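PDB 5NH2: adenosine monophosphate-protein transferase from Bartonella henselae str. Houston-1, which transfers AMP from ATP onto tyrosine or threonine residues of host target proteins, as a secreted virulence factor acting through its Fic domain. Local coordinates for residues I6-Y11 and T89-M93. Numbering follows the deposited sequence.
Sequences ISPHHY and TTAAM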
loop_
_atom_site.group_PDB
_atom_site.type_symbol
_atom_site.label_atom_id
_atom_site.label_comp_id
_atom_site.label_asym_id
_atom_site.label_seq_id
_atom_site.Cartn_x
_atom_site.Cartn_y
_atom_site.Cartn_z
ATOM N N ILE A 6 -8.370 18.597 -26.992
ATOM C CA ILE A 6 -8.223 17.898 -25.685
ATOM C C ILE A 6 -8.673 16.435 -25.778
ATOM O O ILE A 6 -9.688 16.156 -26.390
ATOM C CB ILE A 6 -9.014 18.587 -24.522
ATOM C CG1 ILE A 6 -8.518 19.991 -24.285
ATOM C CG2 ILE A 6 -8.796 17.855 -23.187
ATOM C CD1 ILE A 6 -8.492 20.367 -22.805
ATOM N N SER A 7 -7.967 15.512 -25.102
ATOM C CA SER A 7 -8.274 14.086 -25.250
ATOM C C SER A 7 -7.515 13.203 -24.276
ATOM O O SER A 7 -6.330 13.450 -23.998
ATOM C CB SER A 7 -7.938 13.589 -26.652
ATOM O OG SER A 7 -8.498 12.316 -26.880
ATOM N N PRO A 8 -8.171 12.163 -23.741
ATOM C CA PRO A 8 -7.447 11.202 -22.889
ATOM C C PRO A 8 -6.383 10.479 -23.663
ATOM O O PRO A 8 -5.292 10.204 -23.131
ATOM C CB PRO A 8 -8.549 10.257 -22.412
ATOM C CG PRO A 8 -9.844 10.963 -22.706
ATOM C CD PRO A 8 -9.607 11.854 -23.855
ATOM N N HIS A 9 -6.642 10.260 -24.952
ATOM C CA HIS A 9 -5.658 9.631 -25.814
ATOM C C HIS A 9 -4.324 10.357 -25.778
ATOM O O HIS A 9 -3.288 9.753 -26.076
ATOM C CB HIS A 9 -6.176 9.584 -27.259
ATOM C CG HIS A 9 -7.335 8.657 -27.466
ATOM N ND1 HIS A 9 -8.400 8.582 -26.594
ATOM C CD2 HIS A 9 -7.605 7.779 -28.464
ATOM C CE1 HIS A 9 -9.272 7.693 -27.038
ATOM N NE2 HIS A 9 -8.813 7.191 -28.171
ATOM N N HIS A 10 -4.322 11.668 -25.482
ATOM C CA HIS A 10 -3.073 12.421 -25.537
ATOM C C HIS A 10 -2.083 12.049 -24.430
ATOM O O HIS A 10 -0.938 12.523 -24.475
ATOM C CB HIS A 10 -3.369 13.930 -25.505
ATOM C CG HIS A 10 -3.899 14.467 -26.805
ATOM N ND1 HIS A 10 -4.592 15.654 -26.894
ATOM C CD2 HIS A 10 -3.816 13.984 -28.071
ATOM C CE1 HIS A 10 -4.918 15.876 -28.154
ATOM N NE2 HIS A 10 -4.460 14.880 -28.888
ATOM N N TYR A 11 -2.490 11.233 -23.442
ATOM C CA TYR A 11 -1.554 10.735 -22.423
ATOM C C TYR A 11 -0.574 9.657 -22.942
ATOM O O TYR A 11 0.469 9.436 -22.313
ATOM C CB TYR A 11 -2.336 10.153 -21.239
ATOM C CG TYR A 11 -2.868 11.134 -20.197
ATOM C CD1 TYR A 11 -2.009 11.763 -19.311
ATOM C CD2 TYR A 11 -4.249 11.346 -20.037
ATOM C CE1 TYR A 11 -2.482 12.649 -18.325
ATOM C CE2 TYR A 11 -4.736 12.242 -19.047
ATOM C CZ TYR A 11 -3.850 12.874 -18.185
ATOM O OH TYR A 11 -4.307 13.744 -17.195
ATOM N N THR A 89 0.396 18.856 -27.020
ATOM C CA THR A 89 -0.931 18.249 -26.909
ATOM C C THR A 89 -1.482 18.406 -25.496
ATOM O O THR A 89 -0.728 18.559 -24.533
ATOM C CB THR A 89 -0.878 16.779 -27.297
ATOM O OG1 THR A 89 -0.162 16.069 -26.289
ATOM C CG2 THR A 89 -0.097 16.611 -28.624
ATOM N N THR A 90 -2.805 18.380 -25.375
ATOM C CA THR A 90 -3.465 18.575 -24.089
ATOM C C THR A 90 -4.364 17.386 -23.758
ATOM O O THR A 90 -5.256 17.019 -24.536
ATOM C CB THR A 90 -4.259 19.888 -24.067
ATOM O OG1 THR A 90 -3.439 20.932 -24.581
ATOM C CG2 THR A 90 -4.623 20.263 -22.633
ATOM N N ALA A 91 -4.116 16.791 -22.603
ATOM C CA ALA A 91 -4.758 15.569 -22.166
ATOM C C ALA A 91 -5.571 15.847 -20.908
ATOM O O ALA A 91 -5.265 16.761 -20.136
ATOM C CB ALA A 91 -3.677 14.486 -21.883
ATOM N N ALA A 92 -6.627 15.067 -20.723
ATOM C CA ALA A 92 -7.345 14.956 -19.454
ATOM C C ALA A 92 -8.130 13.655 -19.493
ATOM O O ALA A 92 -8.422 13.128 -20.573
ATOM C CB ALA A 92 -8.289 16.128 -19.201
ATOM N N MET A 93 -8.457 13.125 -18.311
ATOM C CA MET A 93 -9.342 11.968 -18.217
ATOM C C MET A 93 -10.370 12.178 -17.096
ATOM O O MET A 93 -10.354 11.476 -16.081
ATOM C CB MET A 93 -8.528 10.686 -18.021
ATOM C CG MET A 93 -9.337 9.423 -18.208
ATOM S SD MET A 93 -8.354 7.895 -18.145
ATOM C CE MET A 93 -7.576 7.912 -19.768
#
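With CG of H10 anti to its own carbonyl carbon (chi1 -75°) and CG of Y11 turned likewise (chi1 -82°), the two rings reach 89-93 from separate directions, the imidazole to the T90 carbonyl and the phenol to the A91 methyl. H10 ND1 donates to T90 O at 2.8 Å in a nearly straight bond (168°) that lies in the ring plane but approaches T90 O from well above the carbonyl plane. T90 O takes a second, longer and more bent bond from S7 N at 3.2 Å, this one in the carbonyl plane. I6 CA adds a C-H...O contact to the same oxygen. The imidazole is held between S7 CB over one face and T89 CB over the other, the latter 3.9 Å from the ring centroid in a CH-pi contact; these neighbours would limit its tilt, while the bond to T90 O would fix its rotation. A91 CB sits almost centrally over the Y11 ring, 3.7 Å from the centroid, and M93 N lies at that ring's edge; W74 meets the ring edge-to-face. In return, S7 O receives a C-H...O contact from A91 CA at 3.2 Å. P8 CB touches M93 CE (3.7 Å), brought round by the bend at chi3. The 3-10 turn 8-11 is thereby packed against strand 90-91, which pairs antiparallel with 83-84 and places A91 against F85, which probably belongs to the ATP site: the N-terminal loop packed on the short beta-hairpin, the flap, beside the active site of a Fic domain.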